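PDB 1Z01: 2-oxo-1,2-dihydroquinoline 8-monooxygenase, oxygenase component from Pseudomonas putida, which hydroxylates 2-oxo-1,2-dihydroquinoline at carbon 8, using a Rieske [2Fe-2S] cluster to pass electrons to a mononuclear iron where oxygen is activated. Local coordinates for the interface of chains A and B. Sequence-based numbering; all coordinates share one arbitrary frame. Chains: chain A/B, 2-oxo-1,2-dihydroquinoline 8-monooxygenase, oxygenase component.

Contact 1: the interface of chains A and B. Residues chain A 86, 110, 122, 125, 128, 130; chain B 19-20, 386, 388-389.
B:Val388 lies against A:Asp128, A:Leu130 and A:Phe110, where the Rieske domain of one subunit meets the catalytic part of its neighbour. Its CG1 methyl meets the ring of A:Phe110 and A:Leu130, while CB faces the A:Asp128 carboxylate. CG1 lies anti to the carbonyl carbon (chi1 -66°), which points it at the phenyl ring, tip to tip, with CG1 3.6 Å from CZ of A:Phe110. A:Leu130 comes in at about a right angle and lays its CD2 methyl against the same CG1. The phenyl ring is itself sandwiched within chain A, with CB of the cluster ligand A:His86 over the centre of one face and CD1 of A:Ile122 toward the rim of the other.

A:Asp128 runs obliquely past the valine and bonds on both sides of the contact. Its carboxylate OD1 accepts the backbone N of B:Ala389 on the syn lone pair at 3.0 Å, a nearly straight bond (165° at H). The amide ND2 of A:Asn125 reaches OD1 from the anti side, out of the carboxylate plane, so at least two donors meet this oxygen. OD2 takes the backbone N of A:Leu130, which helps fix the rotation of the carboxylate, and also binds water 1, which continues to the carbonyl O of B:Ala19.

On the other flank, the backbone N of B:Gln386 donates to the carbonyl O of A:His86 at 3.1 Å. The imidazole of A:His86 turns an edge to the same residue: its CD2 carbon lies 3.2 Å from B:Gln386 O, which sits in the plane of the ring.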
loop_
_atom_site.group_PDB
_atom_site.type_symbol
_atom_site.label_atom_id
_atom_site.label_comp_id
_atom_site.label_asym_id
_atom_site.label_seq_id
_atom_site.Cartn_x
_atom_site.Cartn_y
_atom_site.Cartn_z
ATOM N N HIS A 86 -2.854 27.573 8.340
ATOM C CA HIS A 86 -3.904 27.415 9.350
ATOM C C HIS A 86 -3.994 25.949 9.749
ATOM O O HIS A 86 -3.567 25.557 10.844
ATOM C CB HIS A 86 -5.278 27.851 8.826
ATOM C CG HIS A 86 -6.382 27.698 9.832
ATOM N ND1 HIS A 86 -7.663 27.326 9.486
ATOM C CD2 HIS A 86 -6.402 27.905 11.172
ATOM C CE1 HIS A 86 -8.428 27.313 10.564
ATOM N NE2 HIS A 86 -7.686 27.660 11.602
ATOM N N PHE A 110 -7.821 31.882 4.767
ATOM C CA PHE A 110 -6.517 32.501 5.006
ATOM C C PHE A 110 -6.033 32.960 3.631
ATOM O O PHE A 110 -6.073 32.201 2.669
ATOM C CB PHE A 110 -5.536 31.496 5.615
ATOM C CG PHE A 110 -5.604 31.414 7.119
ATOM C CD1 PHE A 110 -6.827 31.326 7.777
ATOM C CD2 PHE A 110 -4.437 31.412 7.879
ATOM C CE1 PHE A 110 -6.884 31.237 9.171
ATOM C CE2 PHE A 110 -4.485 31.322 9.272
ATOM C CZ PHE A 110 -5.714 31.234 9.918
ATOM N N ILE A 122 -7.798 37.298 6.430
ATOM C CA ILE A 122 -8.594 36.083 6.523
ATOM C C ILE A 122 -9.968 36.558 6.091
ATOM O O ILE A 122 -10.584 37.392 6.757
ATOM C CB ILE A 122 -8.646 35.547 7.965
ATOM C CG1 ILE A 122 -7.227 35.222 8.444
ATOM C CG2 ILE A 122 -9.549 34.314 8.029
ATOM C CD1 ILE A 122 -7.130 34.916 9.921
ATOM N N ASN A 125 -12.539 37.002 8.809
ATOM C CA ASN A 125 -11.978 37.311 10.121
ATOM C C ASN A 125 -10.811 38.263 9.881
ATOM O O ASN A 125 -9.681 38.005 10.302
ATOM C CB ASN A 125 -11.502 36.018 10.791
ATOM C CG ASN A 125 -11.027 36.229 12.216
ATOM O OD1 ASN A 125 -11.161 37.320 12.772
ATOM N ND2 ASN A 125 -10.473 35.179 12.818
ATOM N N ASP A 128 -8.301 39.408 12.906
ATOM C CA ASP A 128 -7.599 38.456 13.761
ATOM C C ASP A 128 -6.169 38.908 14.027
ATOM O O ASP A 128 -5.479 39.394 13.126
ATOM C CB ASP A 128 -7.567 37.065 13.125
ATOM C CG ASP A 128 -7.330 35.970 14.149
ATOM O OD1 ASP A 128 -8.328 35.441 14.686
ATOM O OD2 ASP A 128 -6.157 35.665 14.439
ATOM N N LEU A 130 -3.577 37.214 14.313
ATOM C CA LEU A 130 -2.560 36.428 13.613
ATOM C C LEU A 130 -2.136 37.071 12.299
ATOM O O LEU A 130 -1.007 36.900 11.841
ATOM C CB LEU A 130 -3.081 35.014 13.327
ATOM C CG LEU A 130 -2.042 34.054 12.738
ATOM C CD1 LEU A 130 -1.029 33.709 13.813
ATOM C CD2 LEU A 130 -2.715 32.797 12.213
ATOM N N ALA B 19 0.862 34.355 18.104
ATOM C CA ALA B 19 -0.472 34.942 18.095
ATOM C C ALA B 19 -1.575 33.909 17.860
ATOM O O ALA B 19 -2.760 34.259 17.848
ATOM C CB ALA B 19 -0.548 36.042 17.041
ATOM N N ARG B 20 -1.185 32.644 17.680
ATOM C CA ARG B 20 -2.150 31.574 17.454
ATOM C C ARG B 20 -2.850 31.228 18.775
ATOM O O ARG B 20 -2.253 31.325 19.856
ATOM C CB ARG B 20 -1.460 30.333 16.861
ATOM C CG ARG B 20 -0.574 29.564 17.821
ATOM C CD ARG B 20 0.064 28.341 17.179
ATOM N NE ARG B 20 0.948 27.653 18.118
ATOM C CZ ARG B 20 1.418 26.423 17.930
ATOM N NH1 ARG B 20 1.079 25.752 16.835
ATOM N NH2 ARG B 20 2.224 25.867 18.830
ATOM N N GLN B 386 -1.970 26.408 13.323
ATOM C CA GLN B 386 -2.009 27.746 13.901
ATOM C C GLN B 386 -3.448 28.210 13.908
ATOM O O GLN B 386 -3.916 28.829 12.960
ATOM C CB GLN B 386 -1.140 28.707 13.096
ATOM C CG GLN B 386 0.328 28.311 13.116
ATOM C CD GLN B 386 1.220 29.332 12.444
ATOM O OE1 GLN B 386 1.287 30.488 12.865
ATOM N NE2 GLN B 386 1.915 28.910 11.394
ATOM N N VAL B 388 -7.009 30.167 15.121
ATOM C CA VAL B 388 -7.374 31.561 15.339
ATOM C C VAL B 388 -8.669 31.715 16.142
ATOM O O VAL B 388 -9.172 30.748 16.717
ATOM C CB VAL B 388 -7.511 32.307 14.005
ATOM C CG1 VAL B 388 -6.164 32.385 13.321
ATOM C CG2 VAL B 388 -8.509 31.595 13.112
ATOM N N ALA B 389 -9.211 32.928 16.168
ATOM C CA ALA B 389 -10.424 33.216 16.935
ATOM C C ALA B 389 -11.584 32.258 16.701
ATOM O O ALA B 389 -12.190 31.777 17.659
ATOM C CB ALA B 389 -10.881 34.648 16.669
HETATM O O HOH W 1 -5.463 34.138 16.833
#

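Contact 2: the interface of chains A and B. Residues chain A 423-424, 427, 431; chain B 206, 370, 434-435.
The backbone of A:Ser423, A:Leu424 and A:Lys427 follows helix 423-430, with A:Asp431 just past its end, and this short helix lies against the end of strand 196-206, the long helix 339-377 and the extended loop at B:Arg434 and B:Pro435, all of chain B. This charged, lysine-over-phenylalanine contact packs the C-terminal helix of one subunit on its neighbour in the trimer this family forms. A:Lys427 is its long arm. With CG anti to the backbone N (chi1 169°) and the chain extended beyond it, the side chain reaches across the ring of B:Phe206 at about a right angle. Its CD methylene sits over one face, toward the rim, 3.8 Å from the ring centroid. The ammonium NZ passes beyond the ring to B:Glu370, where it forms a salt bridge of 3.0 Å to OE2 on the syn lone pair. That carboxylate oxygen also lies at the edge of the B:Phe206 ring, in its plane.

B:Arg434 runs beside A:Lys427, pointing the same way, and CE of the lysine rests over one face of the guanidinium. The like charges keep some distance, with NZ of A:Lys427 4.5 Å from NH1 of B:Arg434, and each has a carboxylate partner that probably offsets the repulsion. A:Asp431 and the arginine form a side-on, two-nitrogen salt bridge: NH1 gives OD1 a bond of 2.7 Å, and NE gives OD2 one of 2.9 Å. Both oxygens use syn lone pairs, although the carboxylate is turned 34° from the guanidinium plane.

A:Leu424 crosses the end of B:Glu370, its CD2 methyl 3.6 Å from B:Glu370 CD and 4.1 Å from CB of B:Phe206.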
loop_
_atom_site.group_PDB
_atom_site.type_symbol
_atom_site.label_atom_id
_atom_site.label_comp_id
_atom_site.label_asym_id
_atom_site.label_seq_id
_atom_site.Cartn_x
_atom_site.Cartn_y
_atom_site.Cartn_z
ATOM N N SER A 423 -4.755 5.568 4.165
ATOM C CA SER A 423 -5.988 5.093 3.548
ATOM C C SER A 423 -6.306 5.929 2.312
ATOM O O SER A 423 -6.929 5.439 1.370
ATOM C CB SER A 423 -7.150 5.157 4.544
ATOM O OG SER A 423 -7.439 6.489 4.925
ATOM N N LEU A 424 -5.899 7.197 2.323
ATOM C CA LEU A 424 -6.113 8.062 1.161
ATOM C C LEU A 424 -5.320 7.507 -0.028
ATOM O O LEU A 424 -5.812 7.470 -1.154
ATOM C CB LEU A 424 -5.637 9.486 1.457
ATOM C CG LEU A 424 -6.661 10.458 2.039
ATOM C CD1 LEU A 424 -5.962 11.730 2.527
ATOM C CD2 LEU A 424 -7.685 10.796 0.966
ATOM N N LYS A 427 -6.999 4.439 -1.312
ATOM C CA LYS A 427 -8.228 4.791 -2.019
ATOM C C LYS A 427 -7.890 5.153 -3.461
ATOM O O LYS A 427 -8.503 4.650 -4.406
ATOM C CB LYS A 427 -8.912 5.991 -1.356
ATOM C CG LYS A 427 -10.048 6.586 -2.184
ATOM C CD LYS A 427 -10.457 7.961 -1.687
ATOM C CE LYS A 427 -11.546 8.565 -2.573
ATOM N NZ LYS A 427 -12.027 9.913 -2.096
ATOM N N ASP A 431 -8.672 3.136 -6.993
ATOM C CA ASP A 431 -9.335 3.787 -8.129
ATOM C C ASP A 431 -8.495 3.701 -9.405
ATOM O O ASP A 431 -8.948 4.104 -10.476
ATOM C CB ASP A 431 -9.640 5.259 -7.812
ATOM C CG ASP A 431 -10.741 5.424 -6.776
ATOM O OD1 ASP A 431 -11.024 6.580 -6.381
ATOM O OD2 ASP A 431 -11.323 4.396 -6.359
ATOM N N PHE B 206 -12.118 8.633 4.145
ATOM C CA PHE B 206 -10.706 8.310 4.197
ATOM C C PHE B 206 -9.939 9.365 4.979
ATOM O O PHE B 206 -9.759 10.495 4.534
ATOM C CB PHE B 206 -10.204 8.115 2.765
ATOM C CG PHE B 206 -11.078 7.176 1.968
ATOM C CD1 PHE B 206 -12.149 7.663 1.220
ATOM C CD2 PHE B 206 -10.914 5.797 2.074
ATOM C CE1 PHE B 206 -13.048 6.783 0.599
ATOM C CE2 PHE B 206 -11.810 4.915 1.455
ATOM C CZ PHE B 206 -12.876 5.411 0.723
ATOM N N GLU B 370 -10.974 15.480 3.955
ATOM C CA GLU B 370 -9.886 14.675 3.420
ATOM C C GLU B 370 -8.623 15.507 3.227
ATOM O O GLU B 370 -7.529 15.079 3.591
ATOM C CB GLU B 370 -10.280 14.079 2.066
ATOM C CG GLU B 370 -10.705 12.634 2.102
ATOM C CD GLU B 370 -11.006 12.094 0.722
ATOM O OE1 GLU B 370 -10.341 12.537 -0.230
ATOM O OE2 GLU B 370 -11.902 11.235 0.592
ATOM N N ARG B 434 -11.588 -0.241 -2.393
ATOM C CA ARG B 434 -11.097 0.784 -1.480
ATOM C C ARG B 434 -11.254 0.315 -0.046
ATOM O O ARG B 434 -11.933 -0.683 0.227
ATOM C CB ARG B 434 -11.916 2.069 -1.611
ATOM C CG ARG B 434 -11.905 2.753 -2.949
ATOM C CD ARG B 434 -12.991 3.807 -2.921
ATOM N NE ARG B 434 -12.836 4.805 -3.965
ATOM C CZ ARG B 434 -13.568 5.911 -4.038
ATOM N NH1 ARG B 434 -13.365 6.780 -5.022
ATOM N NH2 ARG B 434 -14.503 6.146 -3.128
ATOM N N PRO B 435 -10.612 1.027 0.892
ATOM C CA PRO B 435 -10.712 0.678 2.309
ATOM C C PRO B 435 -12.211 0.737 2.588
ATOM O O PRO B 435 -12.899 1.589 2.022
ATOM C CB PRO B 435 -9.947 1.807 2.985
ATOM C CG PRO B 435 -8.842 2.069 1.995
ATOM C CD PRO B 435 -9.575 2.053 0.668
#

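Contact 1 and contact 2 belong to the same A-B interface and share no residue; the centres of their C-alpha atoms are about 30 Å apart. In contact 1 chain A offers Rieske-domain loops and strands, in contact 2 helix 423-430 near its C-terminus, so two distant parts of one subunit grip the same neighbour. The first combines apolar packing round a valine with bonds from a carboxylate and the backbone; the second rests on two salt bridges and a lysine-over-ring contact. In this trimer, contact 1 places A:His86 against the neighbouring catalytic part, consistent with electron transfer between subunits, and contact 2 probably steadies that alignment.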